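Side-chain contacts in fusarinine C esterase sidJ (Aspergillus fumigatus, PDB 6GUP), which hydrolyses the ester bonds of the siderophore fusarinine C, releasing fusarinine and iron, but does not hydrolyse triacetylfusarinine C: residues R189-K194 against L216-L221; S197-A202 against R233-T238; E259-T264 against L299-N304; A305-H308 against I314-E317. All coordinates share one frame; numbering follows the deposited sequence.

Overall arrangement
Contacts 1 and 2 share helix 185-205, among the helices inserted between sheet strands 159-163 and 278-283; their centres lie about 25 and 23 Å from the centre of the chain. Contact 1 is a surface contact and contact 2 is partly buried; they touch where Phe-192 packs on Phe-234 and Thr-238. Contacts 3 and 4 share helix 295-307, are buried and lie nearer the chain centre (about 17 and 18 Å), their own centres about 9 Å apart. The first two are apolar helix crossings without a hydrogen bond between their segments. In contact 3 one leucine meets a guanidinium face and an indole; contact 4 alone uses hydrogen bonds, from backbone N-H groups to a carboxylate.

Contact 1 (R189-K194 against L216-L221); sequences RPVFEK and LAMTSL
Val-191 and Met-218 form the centre of an apolar crossing between the helices 185-205 and 216-222, both in the helical region inserted between strands 159-163 and 278-283 of the alpha/beta-hydrolase sheet. CG1 of Val-191 lies 3.5 Å from CB of Met-218, tighter than a usual carbon contact, and also meets the carbonyl O of Met-218. The methyl therefore rests against the root of the methionine and not against its sulfur. The valine divides its two branches between two residues: with CG1 anti to the backbone N (chi1 -174°), CG2 is turned the other way and reaches CD1 of Leu-221 at 4.0 Å, the two side chains crossing at about a right angle.

A second kind of contact is made by the aliphatic part of Lys-194. The Met-218 chain bends at its last torsion (chi3 77°) and lays CE across the extended lysine, 3.7 Å from both CG and CD of Lys-194 and only slightly farther from its CB and CE. Met-218 also touches Leu-195, the residue after Lys-194 on helix 185-205.

No hydrogen bond or salt bridge joins the two segments; within 189-194, NH2 of Arg-189 and OE2 of Glu-193 form a salt bridge at 3.0 Å, one turn apart and away from the crossing, its hydrogen-bond geometry weak.

The local axes approach to 9.3 Å at a signed angle of -115°, so the two helices meet over a short patch. The crossing depends on the fit of methyl and methylene groups, and the hydrocarbon of an exposed lysine extends this apolar patch at the surface while its ammonium group continues beyond the methionine.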
loop_
_atom_site.group_PDB
_atom_site.type_symbol
_atom_site.label_atom_id
_atom_site.label_comp_id
_atom_site.label_asym_id
_atom_site.label_seq_id
_atom_site.Cartn_x
_atom_site.Cartn_y
_atom_site.Cartn_z
ATOM N N ARG A 189 14.165 8.498 -26.379
ATOM C CA ARG A 189 15.634 8.457 -26.276
ATOM C C ARG A 189 16.278 9.615 -25.490
ATOM O O ARG A 189 17.067 9.356 -24.580
ATOM C CB ARG A 189 16.267 8.362 -27.673
ATOM C CG ARG A 189 17.773 8.168 -27.671
ATOM C CD ARG A 189 18.094 6.695 -27.588
ATOM N NE ARG A 189 19.467 6.441 -27.163
ATOM C CZ ARG A 189 20.166 5.342 -27.452
ATOM N NH1 ARG A 189 19.648 4.363 -28.198
ATOM N NH2 ARG A 189 21.413 5.224 -27.002
ATOM N N PRO A 190 15.956 10.885 -25.838
ATOM C CA PRO A 190 16.538 12.029 -25.109
ATOM C C PRO A 190 16.277 11.995 -23.602
ATOM O O PRO A 190 17.125 12.424 -22.816
ATOM C CB PRO A 190 15.831 13.248 -25.721
ATOM C CG PRO A 190 15.231 12.782 -26.993
ATOM C CD PRO A 190 14.959 11.325 -26.830
ATOM N N VAL A 191 15.109 11.481 -23.225
ATOM C CA VAL A 191 14.704 11.381 -21.827
ATOM C C VAL A 191 15.494 10.269 -21.129
ATOM O O VAL A 191 15.943 10.451 -20.000
ATOM C CB VAL A 191 13.182 11.142 -21.692
ATOM C CG1 VAL A 191 12.757 11.177 -20.231
ATOM C CG2 VAL A 191 12.401 12.190 -22.481
ATOM N N PHE A 192 15.663 9.133 -21.808
ATOM C CA PHE A 192 16.449 8.010 -21.279
ATOM C C PHE A 192 17.906 8.383 -20.997
ATOM O O PHE A 192 18.459 8.005 -19.961
ATOM C CB PHE A 192 16.418 6.829 -22.251
ATOM C CG PHE A 192 17.139 5.614 -21.746
ATOM C CD1 PHE A 192 16.539 4.792 -20.808
ATOM C CD2 PHE A 192 18.416 5.293 -22.200
ATOM C CE1 PHE A 192 17.187 3.668 -20.334
ATOM C CE2 PHE A 192 19.074 4.167 -21.724
ATOM C CZ PHE A 192 18.458 3.352 -20.787
ATOM N N GLU A 193 18.516 9.108 -21.933
ATOM C CA GLU A 193 19.910 9.548 -21.807
ATOM C C GLU A 193 20.078 10.569 -20.682
ATOM O O GLU A 193 21.069 10.533 -19.948
ATOM C CB GLU A 193 20.413 10.149 -23.126
ATOM C CG GLU A 193 20.475 9.171 -24.296
ATOM C CD GLU A 193 21.476 8.044 -24.099
ATOM O OE1 GLU A 193 22.583 8.299 -23.577
ATOM O OE2 GLU A 193 21.157 6.898 -24.478
ATOM N N LYS A 194 19.112 11.479 -20.562
ATOM C CA LYS A 194 19.075 12.442 -19.460
ATOM C C LYS A 194 18.860 11.741 -18.113
ATOM O O LYS A 194 19.505 12.095 -17.128
ATOM C CB LYS A 194 17.982 13.490 -19.698
ATOM C CG LYS A 194 18.044 14.697 -18.773
ATOM C CD LYS A 194 17.186 15.835 -19.311
ATOM C CE LYS A 194 16.816 16.844 -18.237
ATOM N NZ LYS A 194 15.803 17.816 -18.737
ATOM N N LEU A 216 8.801 11.622 -12.263
ATOM C CA LEU A 216 7.811 10.657 -12.746
ATOM C C LEU A 216 7.429 10.955 -14.202
ATOM O O LEU A 216 7.235 10.030 -14.993
ATOM C CB LEU A 216 6.573 10.657 -11.830
ATOM C CG LEU A 216 5.627 9.448 -11.765
ATOM C CD1 LEU A 216 4.830 9.273 -13.046
ATOM C CD2 LEU A 216 6.343 8.156 -11.392
ATOM N N ALA A 217 7.344 12.242 -14.546
ATOM C CA ALA A 217 7.109 12.682 -15.929
ATOM C C ALA A 217 8.064 12.016 -16.922
ATOM O O ALA A 217 7.638 11.565 -17.982
ATOM C CB ALA A 217 7.232 14.196 -16.033
ATOM N N MET A 218 9.344 11.956 -16.556
ATOM C CA MET A 218 10.392 11.375 -17.403
ATOM C C MET A 218 10.444 9.844 -17.363
ATOM O O MET A 218 10.484 9.206 -18.415
ATOM C CB MET A 218 11.758 11.952 -17.011
ATOM C CG MET A 218 11.877 13.448 -17.261
ATOM S SD MET A 218 13.448 14.148 -16.718
ATOM C CE MET A 218 14.544 13.621 -18.028
ATOM N N THR A 219 10.452 9.261 -16.161
ATOM C CA THR A 219 10.629 7.805 -15.999
ATOM C C THR A 219 9.495 6.969 -16.601
ATOM O O THR A 219 9.745 5.898 -17.157
ATOM C CB THR A 219 10.789 7.390 -14.519
ATOM O OG1 THR A 219 9.677 7.869 -13.754
ATOM C CG2 THR A 219 12.090 7.933 -13.935
ATOM N N SER A 220 8.263 7.460 -16.488
ATOM C CA SER A 220 7.088 6.760 -17.033
ATOM C C SER A 220 7.044 6.669 -18.562
ATOM O O SER A 220 6.343 5.811 -19.105
ATOM C CB SER A 220 5.797 7.393 -16.514
ATOM O OG SER A 220 5.613 7.038 -15.160
ATOM N N LEU A 221 7.777 7.548 -19.247
ATOM C CA LEU A 221 7.935 7.459 -20.703
ATOM C C LEU A 221 8.746 6.240 -21.124
ATOM O O LEU A 221 8.517 5.690 -22.204
ATOM C CB LEU A 221 8.615 8.712 -21.261
ATOM C CG LEU A 221 7.929 10.057 -21.020
ATOM C CD1 LEU A 221 8.630 11.141 -21.822
ATOM C CD2 LEU A 221 6.445 10.012 -21.356
#

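Contact 2 (S197-A202 against R233-T238); sequences SMAREA and RFLSLT
Leu-235 straddles the backbone and side chain of Ala-199 where helix 231-238 crosses helix 185-205, within the helical insertion of this alpha/beta-hydrolase. Its two methyls have different tasks. CD1 of Leu-235 comes to 3.4 Å from the carbonyl O of Ala-199, whereas CD2 is turned to the alanine methyl, 3.7 Å from CB of Ala-199. The torsion that sets CG anti to the carbonyl carbon (chi1 -82°) directs this fork across the gap.

The same CD2 also meets Arg-200 through its aliphatic root: CG of Arg-200 lies 3.7 Å from CD2 of Leu-235, and the two side chains cross at about a right angle. Only the methylene is used here.

Beside Leu-235, Phe-234 meets the same alanine methyl. That methyl approaches the ring obliquely, with CB of Ala-199 at 3.6 Å from CD2 of Phe-234. One face of the ring is covered from within its own helix by CG2 of Thr-238, 3.5 Å above the plane and displaced toward the rim. Leu-195 and Thr-196 of helix 185-205 also pack on the phenylalanine, and Ala-231 touches both Ala-199 and Ala-202.

The axes of the segments pass at 9.2 Å, at a signed crossing angle of -121°, and the alanine methyl lies at the point of nearest backbone approach, where the CA atoms of Ala-199 and Leu-235 are 6.2 Å apart. No hydrogen bond joins the segments. The contact therefore rests on the fit of apolar surfaces, a single methyl set against both a branched aliphatic chain and an aromatic ring, neighbours on one helix, with the arginine stem extending the packing outward.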
loop_
_atom_site.group_PDB
_atom_site.type_symbol
_atom_site.label_atom_id
_atom_site.label_comp_id
_atom_site.label_asym_id
_atom_site.label_seq_id
_atom_site.Cartn_x
_atom_site.Cartn_y
_atom_site.Cartn_z
ATOM N N SER A 197 22.168 9.945 -17.089
ATOM C CA SER A 197 23.093 11.003 -16.662
ATOM C C SER A 197 22.752 11.567 -15.277
ATOM O O SER A 197 23.651 11.825 -14.473
ATOM C CB SER A 197 23.112 12.132 -17.698
ATOM O OG SER A 197 23.982 13.181 -17.307
ATOM N N MET A 198 21.459 11.761 -15.016
ATOM C CA MET A 198 20.971 12.163 -13.689
ATOM C C MET A 198 21.242 11.092 -12.639
ATOM O O MET A 198 21.713 11.396 -11.540
ATOM C CB MET A 198 19.464 12.437 -13.720
ATOM C CG MET A 198 19.075 13.725 -14.417
ATOM S SD MET A 198 17.293 13.835 -14.658
ATOM C CE MET A 198 16.760 14.081 -12.966
ATOM N N ALA A 199 20.929 9.845 -12.988
ATOM C CA ALA A 199 21.064 8.713 -12.075
ATOM C C ALA A 199 22.520 8.405 -11.712
ATOM O O ALA A 199 22.812 8.065 -10.562
ATOM C CB ALA A 199 20.391 7.482 -12.659
ATOM N N ARG A 200 23.422 8.520 -12.687
ATOM C CA ARG A 200 24.861 8.337 -12.446
ATOM C C ARG A 200 25.436 9.437 -11.557
ATOM O O ARG A 200 26.251 9.161 -10.675
ATOM C CB ARG A 200 25.643 8.294 -13.759
ATOM C CG ARG A 200 25.314 7.110 -14.654
ATOM C CD ARG A 200 26.368 6.933 -15.734
ATOM N NE ARG A 200 25.814 6.644 -17.056
ATOM C CZ ARG A 200 26.544 6.510 -18.164
ATOM N NH1 ARG A 200 27.874 6.630 -18.128
ATOM N NH2 ARG A 200 25.943 6.252 -19.322
ATOM N N GLU A 201 25.014 10.677 -11.806
ATOM C CA GLU A 201 25.436 11.831 -11.007
ATOM C C GLU A 201 24.999 11.695 -9.544
ATOM O O GLU A 201 25.770 12.000 -8.635
ATOM C CB GLU A 201 24.881 13.128 -11.613
ATOM C CG GLU A 201 25.447 14.414 -11.014
ATOM C CD GLU A 201 24.499 15.116 -10.050
ATOM O OE1 GLU A 201 23.302 15.265 -10.375
ATOM O OE2 GLU A 201 24.958 15.544 -8.970
ATOM N N ALA A 202 23.770 11.223 -9.334
ATOM C CA ALA A 202 23.237 10.986 -7.988
ATOM C C ALA A 202 23.975 9.867 -7.250
ATOM O O ALA A 202 24.221 9.981 -6.050
ATOM C CB ALA A 202 21.751 10.675 -8.055
ATOM N N ARG A 233 17.905 2.811 -8.057
ATOM C CA ARG A 233 17.073 1.770 -8.648
ATOM C C ARG A 233 17.079 1.826 -10.168
ATOM O O ARG A 233 17.158 0.789 -10.823
ATOM C CB ARG A 233 15.636 1.833 -8.143
ATOM C CG ARG A 233 14.927 0.534 -8.435
ATOM C CD ARG A 233 13.441 0.497 -8.140
ATOM N NE ARG A 233 12.799 -0.484 -9.019
ATOM C CZ ARG A 233 13.058 -1.798 -9.034
ATOM N NH1 ARG A 233 13.944 -2.353 -8.203
ATOM N NH2 ARG A 233 12.415 -2.581 -9.897
ATOM N N PHE A 234 16.983 3.031 -10.721
ATOM C CA PHE A 234 17.030 3.216 -12.167
ATOM C C PHE A 234 18.357 2.730 -12.771
ATOM O O PHE A 234 18.355 2.116 -13.841
ATOM C CB PHE A 234 16.777 4.684 -12.527
ATOM C CG PHE A 234 16.965 4.988 -13.983
ATOM C CD1 PHE A 234 15.889 4.962 -14.865
ATOM C CD2 PHE A 234 18.226 5.287 -14.476
ATOM C CE1 PHE A 234 16.072 5.236 -16.212
ATOM C CE2 PHE A 234 18.414 5.555 -15.817
ATOM C CZ PHE A 234 17.338 5.537 -16.687
ATOM N N LEU A 235 19.473 3.013 -12.096
ATOM C CA LEU A 235 20.802 2.570 -12.560
ATOM C C LEU A 235 20.929 1.058 -12.672
ATOM O O LEU A 235 21.589 0.556 -13.582
ATOM C CB LEU A 235 21.926 3.090 -11.653
ATOM C CG LEU A 235 22.424 4.515 -11.887
ATOM C CD1 LEU A 235 23.634 4.774 -11.006
ATOM C CD2 LEU A 235 22.766 4.776 -13.348
ATOM N N SER A 236 20.310 0.348 -11.733
ATOM C CA SER A 236 20.229 -1.112 -11.778
ATOM C C SER A 236 19.605 -1.611 -13.085
ATOM O O SER A 236 20.075 -2.591 -13.669
ATOM C CB SER A 236 19.409 -1.629 -10.592
ATOM O OG SER A 236 19.518 -3.033 -10.468
ATOM N N LEU A 237 18.562 -0.920 -13.541
ATOM C CA LEU A 237 17.809 -1.322 -14.730
ATOM C C LEU A 237 18.489 -0.984 -16.066
ATOM O O LEU A 237 18.218 -1.655 -17.064
ATOM C CB LEU A 237 16.388 -0.728 -14.686
ATOM C CG LEU A 237 15.589 -0.937 -13.384
ATOM C CD1 LEU A 237 14.134 -0.515 -13.537
ATOM C CD2 LEU A 237 15.678 -2.371 -12.874
ATOM N N THR A 238 19.364 0.028 -16.090
ATOM C CA THR A 238 19.987 0.501 -17.344
ATOM C C THR A 238 21.492 0.266 -17.514
ATOM O O THR A 238 21.969 0.236 -18.651
ATOM C CB THR A 238 19.740 2.005 -17.551
ATOM O OG1 THR A 238 20.356 2.752 -16.495
ATOM C CG2 THR A 238 18.263 2.285 -17.570
#

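Contact 3 (E259-T264 against L299-N304); sequences EQLGKT and LSRWRN
Leu-261 reaches both an arginine and a tryptophan of helix 295-307, one with each methyl. CD1 of Leu-261 lies over one face of the Arg-301 guanidinium, 3.6 Å above its plane and offset toward the rim, with NH2 of Arg-301 at 3.8 Å. The second methyl, CD2 of Leu-261, approaches the indole obliquely on its pyrrole side, 3.7 Å from CD1 of Trp-302 and slightly farther from NE1.

The guanidinium gets there by folding: the Arg-301 chain is bent at chi3 (71°), which brings the flat group back across the leucine. Its N-H groups have partners elsewhere: NH2 of Arg-301 donates to the carbonyl O of Leu-256 and has a long, weak ion pair with Asp-258. The charged group is thus anchored just before Leu-261 in the chain while its face serves as an apolar surface.

In this alpha/beta-hydrolase, helix 295-307 connects the parallel strands 278-283 and 320-322 of the central sheet. The short helix 258-262 packs on it through Leu-261.

Beyond the leucine, Trp-302 sits among aromatic rings: it stacks with Phe-265 and meets Phe-252 and Phe-282 at inclined planes. Val-280 of strand 278-283 touches the indole too, and Leu-299, one turn earlier on the helix, packs on Val-280 and Phe-282.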
loop_
_atom_site.group_PDB
_atom_site.type_symbol
_atom_site.label_atom_id
_atom_site.label_comp_id
_atom_site.label_asym_id
_atom_site.label_seq_id
_atom_site.Cartn_x
_atom_site.Cartn_y
_atom_site.Cartn_z
ATOM N N GLU A 259 25.896 -20.364 -16.064
ATOM C CA GLU A 259 26.497 -20.169 -14.740
ATOM C C GLU A 259 25.599 -19.294 -13.859
ATOM O O GLU A 259 25.359 -19.621 -12.699
ATOM C CB GLU A 259 27.894 -19.536 -14.839
ATOM C CG GLU A 259 28.775 -19.818 -13.627
ATOM C CD GLU A 259 29.695 -18.663 -13.268
ATOM O OE1 GLU A 259 30.405 -18.159 -14.163
ATOM O OE2 GLU A 259 29.711 -18.265 -12.082
ATOM N N GLN A 260 25.107 -18.193 -14.427
ATOM C CA GLN A 260 24.230 -17.256 -13.706
ATOM C C GLN A 260 22.859 -17.849 -13.372
ATOM O O GLN A 260 22.341 -17.619 -12.275
ATOM C CB GLN A 260 24.067 -15.954 -14.497
ATOM C CG GLN A 260 25.321 -15.087 -14.467
ATOM C CD GLN A 260 25.438 -14.122 -15.635
ATOM O OE1 GLN A 260 24.682 -14.186 -16.606
ATOM N NE2 GLN A 260 26.402 -13.218 -15.547
ATOM N N LEU A 261 22.279 -18.604 -14.305
ATOM C CA LEU A 261 21.020 -19.322 -14.053
ATOM C C LEU A 261 21.178 -20.406 -12.981
ATOM O O LEU A 261 20.229 -20.695 -12.252
ATOM C CB LEU A 261 20.468 -19.940 -15.343
ATOM C CG LEU A 261 20.048 -18.972 -16.455
ATOM C CD1 LEU A 261 19.708 -19.742 -17.721
ATOM C CD2 LEU A 261 18.875 -18.103 -16.029
ATOM N N GLY A 262 22.371 -20.997 -12.893
ATOM C CA GLY A 262 22.716 -21.931 -11.818
ATOM C C GLY A 262 22.698 -21.319 -10.423
ATOM O O GLY A 262 22.429 -22.016 -9.443
ATOM N N LYS A 263 22.988 -20.020 -10.339
ATOM C CA LYS A 263 22.948 -19.276 -9.073
ATOM C C LYS A 263 21.536 -18.923 -8.597
ATOM O O LYS A 263 21.360 -18.589 -7.424
ATOM C CB LYS A 263 23.773 -17.985 -9.176
ATOM C CG LYS A 263 25.210 -18.201 -9.622
ATOM C CD LYS A 263 26.158 -17.152 -9.070
ATOM C CE LYS A 263 27.549 -17.312 -9.663
ATOM N NZ LYS A 263 28.609 -16.768 -8.772
ATOM N N THR A 264 20.547 -18.979 -9.492
ATOM C CA THR A 264 19.162 -18.619 -9.167
ATOM C C THR A 264 18.226 -19.824 -9.312
ATOM O O THR A 264 17.850 -20.431 -8.307
ATOM C CB THR A 264 18.683 -17.433 -10.028
ATOM O OG1 THR A 264 18.813 -17.758 -11.418
ATOM C CG2 THR A 264 19.513 -16.191 -9.723
ATOM N N LEU A 299 12.663 -20.632 -21.778
ATOM C CA LEU A 299 12.015 -21.597 -20.867
ATOM C C LEU A 299 12.806 -22.898 -20.701
ATOM O O LEU A 299 12.896 -23.423 -19.589
ATOM C CB LEU A 299 10.578 -21.931 -21.314
ATOM C CG LEU A 299 9.465 -20.909 -21.056
ATOM C CD1 LEU A 299 8.126 -21.464 -21.521
ATOM C CD2 LEU A 299 9.380 -20.499 -19.591
ATOM N N SER A 300 13.362 -23.414 -21.798
ATOM C CA SER A 300 14.167 -24.643 -21.757
ATOM C C SER A 300 15.465 -24.456 -20.969
ATOM O O SER A 300 15.894 -25.364 -20.256
ATOM C CB SER A 300 14.477 -25.146 -23.172
ATOM O OG SER A 300 15.152 -24.161 -23.934
ATOM N N ARG A 301 16.080 -23.281 -21.097
ATOM C CA ARG A 301 17.273 -22.940 -20.315
ATOM C C ARG A 301 16.966 -22.790 -18.818
ATOM O O ARG A 301 17.772 -23.197 -17.979
ATOM C CB ARG A 301 17.943 -21.678 -20.865
ATOM C CG ARG A 301 18.565 -21.890 -22.238
ATOM C CD ARG A 301 19.269 -20.645 -22.740
ATOM N NE ARG A 301 20.493 -20.405 -21.972
ATOM C CZ ARG A 301 20.827 -19.280 -21.331
ATOM N NH1 ARG A 301 20.056 -18.188 -21.351
ATOM N NH2 ARG A 301 21.981 -19.242 -20.668
ATOM N N TRP A 302 15.805 -22.220 -18.489
ATOM C CA TRP A 302 15.340 -22.173 -17.095
ATOM C C TRP A 302 15.005 -23.571 -16.574
ATOM O O TRP A 302 15.339 -23.898 -15.434
ATOM C CB TRP A 302 14.122 -21.256 -16.931
ATOM C CG TRP A 302 14.387 -19.790 -17.165
ATOM C CD1 TRP A 302 15.600 -19.181 -17.358
ATOM C CD2 TRP A 302 13.409 -18.746 -17.193
ATOM N NE1 TRP A 302 15.430 -17.828 -17.524
ATOM C CE2 TRP A 302 14.096 -17.532 -17.425
ATOM C CE3 TRP A 302 12.014 -18.718 -17.053
ATOM C CZ2 TRP A 302 13.435 -16.303 -17.521
ATOM C CZ3 TRP A 302 11.358 -17.493 -17.149
ATOM C CH2 TRP A 302 12.071 -16.303 -17.379
ATOM N N ARG A 303 14.349 -24.383 -17.405
ATOM C CA ARG A 303 14.054 -25.778 -17.058
ATOM C C ARG A 303 15.329 -26.557 -16.749
ATOM O O ARG A 303 15.427 -27.202 -15.703
ATOM C CB ARG A 303 13.271 -26.482 -18.180
ATOM C CG ARG A 303 13.099 -27.980 -17.955
ATOM C CD ARG A 303 12.099 -28.627 -18.896
ATOM N NE ARG A 303 11.930 -30.042 -18.560
ATOM C CZ ARG A 303 11.000 -30.857 -19.063
ATOM N NH1 ARG A 303 10.107 -30.424 -19.954
ATOM N NH2 ARG A 303 10.960 -32.127 -18.664
ATOM N N ASN A 304 16.294 -26.490 -17.664
ATOM C CA ASN A 304 17.564 -27.212 -17.521
ATOM C C ASN A 304 18.407 -26.717 -16.340
ATOM O O ASN A 304 19.095 -27.513 -15.697
ATOM C CB ASN A 304 18.376 -27.148 -18.822
ATOM C CG ASN A 304 17.759 -27.971 -19.944
ATOM O OD1 ASN A 304 17.284 -29.088 -19.727
ATOM N ND2 ASN A 304 17.774 -27.426 -21.156
#

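Contact 4 (A305-H308 against I314-E317); sequences ATDH and IWDE
Thr-306 and Asp-307 fasten the C-terminal end of helix 295-307 to the loop that leads into strand 320-322, part of the helical connection between neighbouring parallel strands in this alpha/beta-hydrolase sheet.

Thr-306 points its two branches at different partners. CG2 of Thr-306 packs against CG2 of Ile-314 at 3.8 Å. Its hydroxyl oxygen OG1 comes obliquely to the Trp-315 ring, 3.6 Å from CE3 of that residue; OG1 is also hydrogen-bonded to the carbonyl O of Trp-302 within the helix. Ile-314 goes on to touch Leu-274 and Ile-268, and the indole reaches Leu-299, Arg-303 and Val-280, so Ile-314 and Trp-315 pack the loop on helix 295-307, helix 268-271 and strand 278-283.

Asp-307 supplies the polar part. OD1 of Asp-307 accepts a nearly straight bond from N of Trp-315 at 2.8 Å (N-H...O 168°) through its syn lone pair. The adjacent N of Ile-314 lies 2.9 Å from the same OD1 but makes a weak, bent bond (121°). Two successive backbone N-H groups thus converge on one carboxylate oxygen, which ties the loop backbone at Ile-314 and Trp-315 to the helix and would be expected to favour the ionised acid. The carboxylate stands almost perpendicular to the indole, their planes 84° apart, with CB of Trp-315 obliquely to one side, 3.4 Å from OD1 and 3.5 Å from OD2 of Asp-307. Arg-303 adds a long, weak ion pair to OD2.

One water donates both its protons, to OD2 of Asp-307 and to the carbonyl O of Trp-315, each at 2.7 Å.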
loop_
_atom_site.group_PDB
_atom_site.type_symbol
_atom_site.label_atom_id
_atom_site.label_comp_id
_atom_site.label_asym_id
_atom_site.label_seq_id
_atom_site.Cartn_x
_atom_site.Cartn_y
_atom_site.Cartn_z
ATOM N N ALA A 305 18.351 -25.414 -16.060
ATOM C CA ALA A 305 18.975 -24.852 -14.856
ATOM C C ALA A 305 18.271 -25.340 -13.587
ATOM O O ALA A 305 18.930 -25.771 -12.640
ATOM C CB ALA A 305 18.974 -23.331 -14.910
ATOM N N THR A 306 16.937 -25.281 -13.589
ATOM C CA THR A 306 16.110 -25.738 -12.460
ATOM C C THR A 306 16.270 -27.239 -12.179
ATOM O O THR A 306 16.413 -27.643 -11.023
ATOM C CB THR A 306 14.612 -25.437 -12.705
ATOM O OG1 THR A 306 14.439 -24.049 -13.007
ATOM C CG2 THR A 306 13.764 -25.779 -11.484
ATOM N N ASP A 307 16.236 -28.047 -13.238
ATOM C CA ASP A 307 16.327 -29.513 -13.128
ATOM C C ASP A 307 17.759 -30.069 -13.138
ATOM O O ASP A 307 17.939 -31.284 -13.020
ATOM C CB ASP A 307 15.512 -30.178 -14.253
ATOM C CG ASP A 307 14.006 -30.048 -14.056
ATOM O OD1 ASP A 307 13.552 -29.607 -12.976
ATOM O OD2 ASP A 307 13.265 -30.402 -14.996
ATOM N N HIS A 308 18.762 -29.195 -13.270
ATOM C CA HIS A 308 20.176 -29.592 -13.322
ATOM C C HIS A 308 20.452 -30.617 -14.435
ATOM O O HIS A 308 21.132 -31.625 -14.221
ATOM C CB HIS A 308 20.651 -30.091 -11.947
ATOM C CG HIS A 308 20.632 -29.033 -10.890
ATOM N ND1 HIS A 308 21.775 -28.396 -10.456
ATOM C CD2 HIS A 308 19.609 -28.488 -10.191
ATOM C CE1 HIS A 308 21.458 -27.512 -9.529
ATOM N NE2 HIS A 308 20.150 -27.546 -9.349
ATOM N N ILE A 314 12.047 -30.839 -10.817
ATOM C CA ILE A 314 11.413 -29.734 -10.093
ATOM C C ILE A 314 10.539 -28.904 -11.035
ATOM O O ILE A 314 9.415 -28.554 -10.691
ATOM C CB ILE A 314 12.470 -28.840 -9.400
ATOM C CG1 ILE A 314 13.205 -29.653 -8.326
ATOM C CG2 ILE A 314 11.825 -27.601 -8.775
ATOM C CD1 ILE A 314 14.494 -29.033 -7.842
ATOM N N TRP A 315 11.074 -28.581 -12.209
ATOM C CA TRP A 315 10.344 -27.830 -13.231
ATOM C C TRP A 315 9.055 -28.549 -13.627
ATOM O O TRP A 315 9.066 -29.757 -13.879
ATOM C CB TRP A 315 11.230 -27.638 -14.464
ATOM C CG TRP A 315 10.627 -26.805 -15.550
ATOM C CD1 TRP A 315 9.874 -27.246 -16.596
ATOM C CD2 TRP A 315 10.741 -25.387 -15.706
ATOM N NE1 TRP A 315 9.504 -26.193 -17.394
ATOM C CE2 TRP A 315 10.025 -25.038 -16.872
ATOM C CE3 TRP A 315 11.381 -24.377 -14.972
ATOM C CZ2 TRP A 315 9.926 -23.716 -17.324
ATOM C CZ3 TRP A 315 11.283 -23.061 -15.423
ATOM C CH2 TRP A 315 10.561 -22.745 -16.590
ATOM N N ASP A 316 7.952 -27.804 -13.665
ATOM C CA ASP A 316 6.677 -28.343 -14.119
ATOM C C ASP A 316 6.694 -28.364 -15.640
ATOM O O ASP A 316 6.796 -27.309 -16.271
ATOM C CB ASP A 316 5.500 -27.498 -13.609
ATOM C CG ASP A 316 4.183 -28.263 -13.614
ATOM O OD1 ASP A 316 3.959 -29.098 -14.516
ATOM O OD2 ASP A 316 3.364 -28.029 -12.704
ATOM N N GLU A 317 6.585 -29.559 -16.224
ATOM C CA GLU A 317 6.525 -29.715 -17.684
ATOM C C GLU A 317 5.344 -28.961 -18.315
ATOM O O GLU A 317 5.423 -28.546 -19.470
ATOM C CB GLU A 317 6.493 -31.198 -18.088
ATOM C CG GLU A 317 5.203 -31.947 -17.758
ATOM C CD GLU A 317 5.168 -33.353 -18.334
ATOM O OE1 GLU A 317 4.057 -33.913 -18.452
ATOM O OE2 GLU A 317 6.239 -33.902 -18.674
HETATM O O HOH W 1 10.864 -31.585 -14.736
#